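Side-chain contacts in 6-phospho-alpha-glucosidase (Merdibacter massiliensis, PDB 6VC6), which probably hydrolyses 6-phospho-alpha-glucosides such as maltose 6'-phosphate, using bound NAD and a manganese(II) ion as other family 4 glycosidases do: residues G346-M351 and V357-E362; P256-N261 and N375-Y380; K21-V24 and E29-M32. One frame throughout, in Å; residues are numbered along the deposited sequence.

Contact 1: residues G346-M351 and V357-E362; sequences GAIANM and VELVCE
Ile348 and Val357 run alongside each other, pointing in opposite senses, and the isoleucine's long branch does the touching. Its CG1 stands anti to the carbonyl carbon (chi1 -57°) and the branch then runs on extended, so that Ile348 CD1 comes alongside Val357 CG1 at 3.8 Å. From another direction Val357 CG1 is approached by Met351, a selenomethionine, whose chain bends at its last torsion (chi3 66°) and leaves CE 4.4 Å from Val357 CG1. One branch of the valine thus meets two methyl ends. The type I turn from Ile348 to Met351, closed by the bond from Met351 N to Ile348 O (3.3 Å), brings both residues to the same side, consistent with both reaching Val357.

Two positions further on, Leu359 divides its fork between neighbours. Leu359 CD1 lies 3.5 Å from Ala347 CB, tighter than carbons usually pack, and alanine's single methyl suits so close an approach. Leu359 CD2 turns to the flank of the isoleucine, 4.2 Å from Ile348 CG1. Val357 and Leu359 face the loop while Glu358 points away and bonds to Tyr195.

Strands 336-343 and 356-364 are antiparallel neighbours in the nine-stranded mixed sheet, and the loop joining them folds back on the second. Backbone bonds of Ala347 with Val373 and Ala349 with Gly374 tie this loop to the chain at 373-374, while Met351 also rests on Leu381, Leu384 and Val385 of helix 378-400. No hydrogen bond joins the two segments. Aliphatic residues suit these buried places because they bring no polar side-chain atoms needing partners; shape complementarity decides the fit, and the directional bonds that fix the backbones are made largely with other partners.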
ATOM      1  N   GLY A 346       8.192 -16.215  14.053  1.00 35.69           N
ATOM      2  CA  GLY A 346       7.430 -16.799  15.133  1.00 33.05           C
ATOM      3  C   GLY A 346       6.119 -16.106  15.443  1.00 37.83           C
ATOM      4  O   GLY A 346       5.272 -16.699  16.122  1.00 34.60           O
ATOM      5  N   ALA A 347       5.929 -14.871  14.970  1.00 34.53           N
ATOM      6  CA  ALA A 347       4.686 -14.156  15.247  1.00 35.72           C
ATOM      7  C   ALA A 347       3.484 -14.908  14.688  1.00 40.10           C
ATOM      8  O   ALA A 347       2.431 -14.982  15.332  1.00 37.86           O
ATOM      9  CB  ALA A 347       4.761 -12.741  14.681  1.00 36.04           C
ATOM     10  N   ILE A 348       3.619 -15.464  13.489  1.00 34.06           N
ATOM     11  CA  ILE A 348       2.712 -16.489  12.987  1.00 39.05           C
ATOM     12  C   ILE A 348       3.453 -17.812  13.125  1.00 36.51           C
ATOM     13  O   ILE A 348       4.409 -18.080  12.388  1.00 40.56           O
ATOM     14  CB  ILE A 348       2.282 -16.218  11.539  1.00 43.31           C
ATOM     15  CG1 ILE A 348       1.636 -14.835  11.430  1.00 40.94           C
ATOM     16  CG2 ILE A 348       1.317 -17.294  11.062  1.00 39.67           C
ATOM     17  CD1 ILE A 348       1.028 -14.543  10.072  1.00 36.97           C
ATOM     18  N   ALA A 349       3.014 -18.641  14.074  1.00 37.27           N
ATOM     19  CA  ALA A 349       3.865 -19.714  14.579  1.00 38.61           C
ATOM     20  C   ALA A 349       4.095 -20.821  13.556  1.00 36.29           C
ATOM     21  O   ALA A 349       5.173 -21.425  13.542  1.00 37.64           O
ATOM     22  CB  ALA A 349       3.268 -20.294  15.862  1.00 39.13           C
ATOM     23  N   ASN A 350       3.113 -21.113  12.701  1.00 36.50           N
ATOM     24  CA  ASN A 350       3.237 -22.208  11.747  1.00 36.60           C
ATOM     25  C   ASN A 350       3.582 -21.731  10.338  1.00 37.16           C
ATOM     26  O   ASN A 350       3.316 -22.446   9.367  1.00 36.96           O
ATOM     27  CB  ASN A 350       1.961 -23.050  11.730  1.00 36.25           C
ATOM     28  CG  ASN A 350       0.705 -22.212  11.607  1.00 37.69           C
ATOM     29  OD1 ASN A 350       0.749 -20.986  11.709  1.00 36.40           O
ATOM     30  ND2 ASN A 350      -0.427 -22.873  11.394  1.00 36.22           N
HETATM   31  N   MSE A 351       4.168 -20.545  10.209  1.00 35.57           N
HETATM   32  CA  MSE A 351       4.711 -20.095   8.932  1.00 38.12           C
HETATM   33  C   MSE A 351       6.206 -19.831   9.086  1.00 34.90           C
HETATM   34  O   MSE A 351       6.699 -19.682  10.205  1.00 33.38           O
HETATM   35  CB  MSE A 351       3.982 -18.844   8.432  1.00 36.86           C
HETATM   36  CG  MSE A 351       2.693 -19.151   7.680  1.00 45.14           C
HETATM   37 SE   MSE A 351       1.724 -17.566   7.077  1.00 60.19          SE
HETATM   38  CE  MSE A 351       3.016 -16.889   5.784  1.00 50.55           C
ATOM     39  N   VAL A 357       4.936 -10.454   7.015  1.00 32.97           N
ATOM     40  CA  VAL A 357       3.526 -10.604   7.340  1.00 37.01           C
ATOM     41  C   VAL A 357       2.985  -9.272   7.853  1.00 38.87           C
ATOM     42  O   VAL A 357       3.731  -8.334   8.129  1.00 38.85           O
ATOM     43  CB  VAL A 357       3.283 -11.726   8.367  1.00 37.22           C
ATOM     44  CG1 VAL A 357       3.692 -13.071   7.786  1.00 32.27           C
ATOM     45  CG2 VAL A 357       4.047 -11.442   9.651  1.00 37.88           C
ATOM     46  N   GLU A 358       1.660  -9.210   7.983  1.00 33.26           N
ATOM     47  CA  GLU A 358       0.944  -8.007   8.388  1.00 39.30           C
ATOM     48  C   GLU A 358       0.242  -8.280   9.711  1.00 38.74           C
ATOM     49  O   GLU A 358      -0.612  -9.171   9.788  1.00 36.36           O
ATOM     50  CB  GLU A 358      -0.066  -7.594   7.314  1.00 39.68           C
ATOM     51  CG  GLU A 358      -0.558  -6.165   7.419  1.00 42.15           C
ATOM     52  CD  GLU A 358      -1.347  -5.737   6.197  1.00 42.97           C
ATOM     53  OE1 GLU A 358      -2.352  -6.405   5.872  1.00 43.08           O
ATOM     54  OE2 GLU A 358      -0.961  -4.736   5.559  1.00 39.59           O
ATOM     55  N   LEU A 359       0.598  -7.520  10.746  1.00 38.97           N
ATOM     56  CA  LEU A 359       0.097  -7.781  12.089  1.00 37.40           C
ATOM     57  C   LEU A 359      -0.063  -6.474  12.853  1.00 34.23           C
ATOM     58  O   LEU A 359       0.456  -5.427  12.458  1.00 34.12           O
ATOM     59  CB  LEU A 359       1.033  -8.715  12.865  1.00 37.42           C
ATOM     60  CG  LEU A 359       1.344 -10.091  12.281  1.00 46.63           C
ATOM     61  CD1 LEU A 359       2.592 -10.643  12.927  1.00 45.37           C
ATOM     62  CD2 LEU A 359       0.171 -11.036  12.471  1.00 35.09           C
ATOM     63  N   VAL A 360      -0.786  -6.556  13.971  1.00 36.21           N
ATOM     64  CA  VAL A 360      -0.879  -5.437  14.901  1.00 37.40           C
ATOM     65  C   VAL A 360       0.435  -5.308  15.658  1.00 37.73           C
ATOM     66  O   VAL A 360       0.988  -6.302  16.146  1.00 35.25           O
ATOM     67  CB  VAL A 360      -2.057  -5.636  15.866  1.00 42.31           C
ATOM     68  CG1 VAL A 360      -2.114  -4.505  16.884  1.00 41.06           C
ATOM     69  CG2 VAL A 360      -3.367  -5.739  15.100  1.00 41.61           C
ATOM     70  N   CYS A 361       0.947  -4.081  15.757  1.00 40.86           N
ATOM     71  CA  CYS A 361       2.215  -3.830  16.427  1.00 38.73           C
ATOM     72  C   CYS A 361       2.145  -2.523  17.202  1.00 39.59           C
ATOM     73  O   CYS A 361       1.416  -1.600  16.828  1.00 36.82           O
ATOM     74  CB  CYS A 361       3.384  -3.751  15.431  1.00 38.82           C
ATOM     75  SG  CYS A 361       3.503  -5.115  14.253  1.00 41.63           S
ATOM     76  N   GLU A 362       2.913  -2.454  18.287  1.00 42.28           N
ATOM     77  CA  GLU A 362       3.213  -1.178  18.920  1.00 41.05           C
ATOM     78  C   GLU A 362       4.343  -0.503  18.156  1.00 40.54           C
ATOM     79  O   GLU A 362       5.264  -1.166  17.673  1.00 45.24           O
ATOM     80  CB  GLU A 362       3.612  -1.370  20.383  1.00 43.22           C
ATOM     81  CG  GLU A 362       2.450  -1.507  21.355  1.00 44.76           C
ATOM     82  CD  GLU A 362       2.916  -1.566  22.800  1.00 51.23           C
ATOM     83  OE1 GLU A 362       4.097  -1.248  23.055  1.00 50.52           O
ATOM     84  OE2 GLU A 362       2.113  -1.940  23.680  1.00 51.19           O
TER

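Contact 2: residues P256-N261 and N375-Y380; sequences PDFLPN and NIPQFY
Where the short strand 259-260, an outer strand of the three-stranded antiparallel sheet, comes near the start of helix 378-400, Phe258 meets Tyr380. The phenolic end of the tyrosine lies obliquely by one side of the phenylalanine ring: Phe258 CD2 is 3.3 Å from Tyr380 OH, and the ring centroids stand 5.1 Å apart with their planes at 37°. Both rings leave their backbones with CG anti to the carbonyl carbon (chi1 -53° for Phe258, -50° for Tyr380), which, with both CB bonds directed at the opposing segment, lets the rings meet. Asp257 adds its CB, 3.9 Å from Tyr380 OH.

A water lying in the plane of the tyrosine ring bridges the segments. It accepts from Phe258 N at 3.0 Å and is hydrogen-bonded to Tyr380 OH at 2.9 Å, giving the backbone amide and the hydroxyl a shared partner. Pro377 is at the N-cap of helix 378-400; its ring offers an apolar surface, and Pro377 CG reaches the edge of the Phe258 ring, 4.5 Å from CE2. A leucine in place of Tyr380 would probably leave the water without its hydroxyl partner and Phe258 without the flat surface beside it.

Trp203 of strand 201-209 packs edge-to-face with Tyr380 and also touches Phe258, while Phe379 CD2 sits 3.9 Å above the centre of the tyrosine ring.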
ATOM      1  N   PRO A 256     -17.935 -17.340   7.526  1.00 42.38           N
ATOM      2  CA  PRO A 256     -18.443 -16.432   8.561  1.00 42.23           C
ATOM      3  C   PRO A 256     -17.521 -16.231   9.754  1.00 42.74           C
ATOM      4  O   PRO A 256     -17.866 -15.447  10.645  1.00 43.95           O
ATOM      5  CB  PRO A 256     -19.742 -17.124   8.994  1.00 44.16           C
ATOM      6  CG  PRO A 256     -19.438 -18.578   8.834  1.00 40.98           C
ATOM      7  CD  PRO A 256     -18.511 -18.691   7.643  1.00 43.98           C
ATOM      8  N   ASP A 257     -16.367 -16.895   9.804  1.00 41.46           N
ATOM      9  CA  ASP A 257     -15.531 -16.832  10.999  1.00 43.29           C
ATOM     10  C   ASP A 257     -14.940 -15.439  11.195  1.00 44.06           C
ATOM     11  O   ASP A 257     -15.149 -14.803  12.235  1.00 39.02           O
ATOM     12  CB  ASP A 257     -14.423 -17.884  10.924  1.00 44.25           C
ATOM     13  CG  ASP A 257     -14.928 -19.283  11.217  1.00 52.74           C
ATOM     14  OD1 ASP A 257     -16.153 -19.447  11.406  1.00 52.57           O
ATOM     15  OD2 ASP A 257     -14.102 -20.218  11.264  1.00 56.58           O
ATOM     16  N   PHE A 258     -14.196 -14.947  10.207  1.00 40.86           N
ATOM     17  CA  PHE A 258     -13.406 -13.735  10.362  1.00 40.59           C
ATOM     18  C   PHE A 258     -13.857 -12.656   9.385  1.00 41.94           C
ATOM     19  O   PHE A 258     -14.395 -12.947   8.312  1.00 41.53           O
ATOM     20  CB  PHE A 258     -11.914 -14.023  10.151  1.00 39.12           C
ATOM     21  CG  PHE A 258     -11.384 -15.146  11.001  1.00 38.29           C
ATOM     22  CD1 PHE A 258     -11.829 -15.321  12.301  1.00 40.34           C
ATOM     23  CD2 PHE A 258     -10.439 -16.025  10.498  1.00 39.95           C
ATOM     24  CE1 PHE A 258     -11.345 -16.352  13.083  1.00 38.74           C
ATOM     25  CE2 PHE A 258      -9.949 -17.058  11.276  1.00 36.78           C
ATOM     26  CZ  PHE A 258     -10.404 -17.222  12.570  1.00 35.40           C
ATOM     27  N   LEU A 259     -13.627 -11.404   9.773  1.00 39.85           N
ATOM     28  CA  LEU A 259     -13.900 -10.269   8.901  1.00 40.16           C
ATOM     29  C   LEU A 259     -12.769 -10.125   7.890  1.00 34.91           C
ATOM     30  O   LEU A 259     -11.614  -9.947   8.292  1.00 37.82           O
ATOM     31  CB  LEU A 259     -14.047  -8.993   9.721  1.00 39.81           C
ATOM     32  CG  LEU A 259     -14.214  -7.675   8.962  1.00 38.73           C
ATOM     33  CD1 LEU A 259     -15.588  -7.590   8.318  1.00 42.45           C
ATOM     34  CD2 LEU A 259     -13.986  -6.493   9.894  1.00 41.61           C
ATOM     35  N   PRO A 260     -13.047 -10.192   6.589  1.00 37.30           N
ATOM     36  CA  PRO A 260     -11.965 -10.281   5.603  1.00 39.37           C
ATOM     37  C   PRO A 260     -11.472  -8.936   5.095  1.00 38.96           C
ATOM     38  O   PRO A 260     -12.226  -7.972   4.947  1.00 39.88           O
ATOM     39  CB  PRO A 260     -12.623 -11.074   4.467  1.00 41.89           C
ATOM     40  CG  PRO A 260     -14.054 -10.632   4.513  1.00 42.54           C
ATOM     41  CD  PRO A 260     -14.376 -10.340   5.966  1.00 37.09           C
ATOM     42  N   ASN A 261     -10.166  -8.884   4.837  1.00 37.27           N
ATOM     43  CA  ASN A 261      -9.607  -7.838   3.992  1.00 40.57           C
ATOM     44  C   ASN A 261     -10.303  -7.880   2.638  1.00 38.28           C
ATOM     45  O   ASN A 261     -10.502  -8.956   2.069  1.00 36.36           O
ATOM     46  CB  ASN A 261      -8.098  -8.050   3.840  1.00 37.22           C
ATOM     47  CG  ASN A 261      -7.398  -6.883   3.169  1.00 37.83           C
ATOM     48  OD1 ASN A 261      -7.772  -6.459   2.075  1.00 34.26           O
ATOM     49  ND2 ASN A 261      -6.360  -6.367   3.820  1.00 36.04           N
ATOM     50  N   ASN A 375      -0.593 -20.233  16.075  1.00 35.87           N
ATOM     51  CA  ASN A 375      -0.846 -21.033  14.887  1.00 41.14           C
ATOM     52  C   ASN A 375      -2.182 -20.637  14.270  1.00 42.00           C
ATOM     53  O   ASN A 375      -3.213 -20.627  14.951  1.00 40.55           O
ATOM     54  CB  ASN A 375      -0.839 -22.521  15.235  1.00 38.14           C
ATOM     55  CG  ASN A 375       0.500 -22.985  15.774  1.00 47.53           C
ATOM     56  OD1 ASN A 375       1.526 -22.868  15.104  1.00 37.50           O
ATOM     57  ND2 ASN A 375       0.496 -23.513  16.993  1.00 41.65           N
ATOM     58  N   ILE A 376      -2.161 -20.304  12.984  1.00 34.18           N
ATOM     59  CA  ILE A 376      -3.373 -19.932  12.260  1.00 35.00           C
ATOM     60  C   ILE A 376      -4.054 -21.206  11.773  1.00 32.11           C
ATOM     61  O   ILE A 376      -3.381 -22.231  11.588  1.00 31.82           O
ATOM     62  CB  ILE A 376      -3.059 -18.977  11.098  1.00 35.60           C
ATOM     63  CG1 ILE A 376      -1.989 -19.575  10.183  1.00 33.63           C
ATOM     64  CG2 ILE A 376      -2.613 -17.624  11.632  1.00 38.29           C
ATOM     65  CD1 ILE A 376      -1.716 -18.747   8.946  1.00 37.34           C
ATOM     66  N   PRO A 377      -5.372 -21.199  11.566  1.00 31.63           N
ATOM     67  CA  PRO A 377      -6.060 -22.421  11.128  1.00 34.92           C
ATOM     68  C   PRO A 377      -5.545 -22.923   9.786  1.00 32.54           C
ATOM     69  O   PRO A 377      -4.901 -22.204   9.019  1.00 33.25           O
ATOM     70  CB  PRO A 377      -7.528 -21.988  11.036  1.00 37.03           C
ATOM     71  CG  PRO A 377      -7.635 -20.836  11.980  1.00 34.27           C
ATOM     72  CD  PRO A 377      -6.320 -20.116  11.881  1.00 35.72           C
ATOM     73  N   GLN A 378      -5.856 -24.194   9.508  1.00 30.83           N
ATOM     74  CA  GLN A 378      -5.291 -24.872   8.345  1.00 34.71           C
ATOM     75  C   GLN A 378      -5.753 -24.235   7.038  1.00 36.47           C
ATOM     76  O   GLN A 378      -4.973 -24.128   6.084  1.00 35.40           O
ATOM     77  CB  GLN A 378      -5.665 -26.353   8.378  1.00 34.21           C
ATOM     78  CG  GLN A 378      -4.900 -27.214   7.389  1.00 34.99           C
ATOM     79  CD  GLN A 378      -3.528 -27.608   7.898  1.00 40.22           C
ATOM     80  OE1 GLN A 378      -3.377 -28.041   9.040  1.00 43.52           O
ATOM     81  NE2 GLN A 378      -2.517 -27.459   7.049  1.00 36.05           N
ATOM     82  N   PHE A 379      -7.019 -23.817   6.972  1.00 35.42           N
ATOM     83  CA  PHE A 379      -7.546 -23.233   5.741  1.00 39.17           C
ATOM     84  C   PHE A 379      -6.779 -21.977   5.350  1.00 36.57           C
ATOM     85  O   PHE A 379      -6.448 -21.781   4.175  1.00 35.04           O
ATOM     86  CB  PHE A 379      -9.035 -22.925   5.910  1.00 38.36           C
ATOM     87  CG  PHE A 379      -9.638 -22.181   4.754  1.00 37.81           C
ATOM     88  CD1 PHE A 379      -9.714 -22.763   3.499  1.00 37.19           C
ATOM     89  CD2 PHE A 379     -10.140 -20.900   4.924  1.00 36.24           C
ATOM     90  CE1 PHE A 379     -10.271 -22.080   2.433  1.00 39.94           C
ATOM     91  CE2 PHE A 379     -10.699 -20.212   3.863  1.00 40.69           C
ATOM     92  CZ  PHE A 379     -10.765 -20.802   2.616  1.00 35.13           C
ATOM     93  N   TYR A 380      -6.478 -21.120   6.325  1.00 34.74           N
ATOM     94  CA  TYR A 380      -5.753 -19.888   6.042  1.00 34.92           C
ATOM     95  C   TYR A 380      -4.260 -20.130   5.876  1.00 33.39           C
ATOM     96  O   TYR A 380      -3.590 -19.371   5.167  1.00 33.64           O
ATOM     97  CB  TYR A 380      -6.013 -18.868   7.152  1.00 31.01           C
ATOM     98  CG  TYR A 380      -7.484 -18.696   7.459  1.00 37.84           C
ATOM     99  CD1 TYR A 380      -8.245 -17.743   6.794  1.00 35.90           C
ATOM    100  CD2 TYR A 380      -8.116 -19.496   8.404  1.00 37.80           C
ATOM    101  CE1 TYR A 380      -9.590 -17.586   7.065  1.00 37.74           C
ATOM    102  CE2 TYR A 380      -9.462 -19.348   8.679  1.00 38.37           C
ATOM    103  CZ  TYR A 380     -10.194 -18.391   8.009  1.00 37.87           C
ATOM    104  OH  TYR A 380     -11.534 -18.239   8.282  1.00 44.44           O
TER
HETATM  105  O   HOH W   1     -13.565 -16.303   7.624  1.00 39.47           O

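Contact 3: residues K21-V24 and E29-M32; sequences KSFV and EFPM
Met32 SE, the polarisable atom of a selenomethionine, lies over one face of the Phe23 ring, 3.8 Å from its centroid and 27° off the ring normal; no hydrogen bond crosses between the two segments. This is a Met-aromatic contact, and it belongs to the first beta-alpha-beta crossover of the NAD-binding Rossmann-like domain, in which helix 16-25 links strand 4-9 to strand 32-38. The selenomethionine chain runs roughly perpendicular to the phenylalanine side chain. A bend at the last torsion of Met32 (chi3 69°) swings CE over the middle of the ring, 3.9 Å from the centroid and just 3° off the normal, which adds a CH-pi contact on that face. Flexible and unbranched, a methionine chain, here carrying selenium in place of sulfur, suits such a place, since it can fold to follow a flat ring.

Further apolar side chains pack around the pair. Ile8 of strand 4-9 touches Phe23 and Val6 touches both Phe30 and Met32, packing helix 16-25 and the chain after it onto the sheet, and Ile324 of helix 318-331 covers Phe23 as well. Phe30 meets the phenylalanine of the helix obliquely, its CE2 lying 4.4 Å from Phe23 CE1.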
ATOM      1  N   LYS A  21      -1.826  19.280   2.381  1.00 47.59           N
ATOM      2  CA  LYS A  21      -2.923  19.819   3.176  1.00 49.83           C
ATOM      3  C   LYS A  21      -2.992  19.163   4.549  1.00 54.18           C
ATOM      4  O   LYS A  21      -3.427  19.799   5.516  1.00 52.68           O
ATOM      5  CB  LYS A  21      -4.246  19.643   2.430  1.00 48.28           C
ATOM      6  CG  LYS A  21      -4.375  20.520   1.194  1.00 52.82           C
ATOM      7  CD  LYS A  21      -5.008  19.764   0.036  1.00 51.56           C
ATOM      8  CE  LYS A  21      -6.482  20.097  -0.108  1.00 59.99           C
ATOM      9  NZ  LYS A  21      -6.991  19.761  -1.467  1.00 64.29           N
ATOM     10  N   SER A  22      -2.571  17.901   4.656  1.00 49.21           N
ATOM     11  CA  SER A  22      -2.549  17.237   5.954  1.00 53.23           C
ATOM     12  C   SER A  22      -1.445  17.797   6.841  1.00 51.55           C
ATOM     13  O   SER A  22      -1.639  17.965   8.051  1.00 50.69           O
ATOM     14  CB  SER A  22      -2.379  15.729   5.771  1.00 44.93           C
ATOM     15  OG  SER A  22      -3.519  15.156   5.154  1.00 51.27           O
ATOM     16  N   PHE A  23      -0.277  18.089   6.258  1.00 49.71           N
ATOM     17  CA  PHE A  23       0.808  18.697   7.022  1.00 51.05           C
ATOM     18  C   PHE A  23       0.382  20.022   7.640  1.00 54.79           C
ATOM     19  O   PHE A  23       0.867  20.392   8.716  1.00 51.37           O
ATOM     20  CB  PHE A  23       2.031  18.907   6.126  1.00 45.99           C
ATOM     21  CG  PHE A  23       2.754  17.637   5.775  1.00 49.26           C
ATOM     22  CD1 PHE A  23       2.885  16.616   6.701  1.00 50.16           C
ATOM     23  CD2 PHE A  23       3.310  17.468   4.517  1.00 49.54           C
ATOM     24  CE1 PHE A  23       3.556  15.449   6.380  1.00 53.12           C
ATOM     25  CE2 PHE A  23       3.980  16.303   4.188  1.00 47.19           C
ATOM     26  CZ  PHE A  23       4.102  15.294   5.122  1.00 46.57           C
ATOM     27  N   VAL A  24      -0.522  20.747   6.978  1.00 55.70           N
ATOM     28  CA  VAL A  24      -1.024  22.001   7.527  1.00 56.20           C
ATOM     29  C   VAL A  24      -1.984  21.735   8.680  1.00 57.67           C
ATOM     30  O   VAL A  24      -1.956  22.429   9.704  1.00 56.66           O
ATOM     31  CB  VAL A  24      -1.687  22.835   6.415  1.00 57.27           C
ATOM     32  CG1 VAL A  24      -2.492  23.982   7.007  1.00 61.01           C
ATOM     33  CG2 VAL A  24      -0.638  23.357   5.444  1.00 52.26           C
ATOM     34  N   GLU A  29       0.451  18.669  15.726  1.00 63.64           N
ATOM     35  CA  GLU A  29       0.770  17.293  16.088  1.00 59.27           C
ATOM     36  C   GLU A  29       2.129  16.860  15.556  1.00 58.96           C
ATOM     37  O   GLU A  29       2.807  16.044  16.190  1.00 56.75           O
ATOM     38  CB  GLU A  29      -0.305  16.342  15.559  1.00 62.74           C
ATOM     39  CG  GLU A  29      -1.700  16.580  16.105  1.00 69.03           C
ATOM     40  CD  GLU A  29      -2.683  15.522  15.638  1.00 72.84           C
ATOM     41  OE1 GLU A  29      -2.304  14.698  14.780  1.00 69.46           O
ATOM     42  OE2 GLU A  29      -3.831  15.516  16.128  1.00 87.77           O
ATOM     43  N   PHE A  30       2.539  17.389  14.406  1.00 61.29           N
ATOM     44  CA  PHE A  30       3.753  16.951  13.718  1.00 52.46           C
ATOM     45  C   PHE A  30       4.525  18.181  13.266  1.00 54.70           C
ATOM     46  O   PHE A  30       4.404  18.627  12.118  1.00 55.39           O
ATOM     47  CB  PHE A  30       3.407  16.043  12.535  1.00 52.71           C
ATOM     48  CG  PHE A  30       4.595  15.368  11.914  1.00 53.97           C
ATOM     49  CD1 PHE A  30       5.371  14.484  12.645  1.00 49.18           C
ATOM     50  CD2 PHE A  30       4.926  15.607  10.591  1.00 56.32           C
ATOM     51  CE1 PHE A  30       6.461  13.858  12.070  1.00 51.52           C
ATOM     52  CE2 PHE A  30       6.014  14.986  10.010  1.00 53.88           C
ATOM     53  CZ  PHE A  30       6.783  14.109  10.750  1.00 50.69           C
ATOM     54  N   PRO A  31       5.335  18.762  14.151  1.00 56.10           N
ATOM     55  CA  PRO A  31       6.056  19.997  13.805  1.00 53.14           C
ATOM     56  C   PRO A  31       7.183  19.715  12.821  1.00 52.09           C
ATOM     57  O   PRO A  31       8.059  18.888  13.080  1.00 54.89           O
ATOM     58  CB  PRO A  31       6.592  20.485  15.157  1.00 56.72           C
ATOM     59  CG  PRO A  31       6.723  19.241  15.972  1.00 59.02           C
ATOM     60  CD  PRO A  31       5.612  18.323  15.530  1.00 55.62           C
HETATM   61  N   MSE A  32       7.154  20.409  11.689  1.00 52.29           N
HETATM   62  CA  MSE A  32       8.185  20.248  10.673  1.00 55.68           C
HETATM   63  C   MSE A  32       8.951  21.543  10.443  1.00 51.92           C
HETATM   64  O   MSE A  32       8.397  22.636  10.557  1.00 55.01           O
HETATM   65  CB  MSE A  32       7.575  19.775   9.354  1.00 52.95           C
HETATM   66  CG  MSE A  32       6.833  18.461   9.442  1.00 72.83           C
HETATM   67 SE   MSE A  32       5.523  18.304   8.015  1.00 98.05          SE
HETATM   68  CE  MSE A  32       6.744  18.138   6.509  1.00 33.39           C
TER

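Contact 3 comes first along the chain; contact 2 then opens at 256-261 and closes at 375-380, with both segments of contact 1 lying between. Contacts 1 and 2 are neighbours, their centres 14 Å apart, and they touch where Asn350 ND2 probably donates a hydrogen bond to Ile376 O. Contact 3 is remote, its centre about 31 Å from that of contact 1 and 38 Å from that of contact 2. Yet strand 356-364 of contact 1 and strand 32-38, entered at contact 3, lie near opposite ends of one nine-stranded sheet. Its parallel part belongs to the Rossmann-like NAD-binding region and its antiparallel part to the C-terminal family region, so contacts 1 and 3 sit on one continuous core.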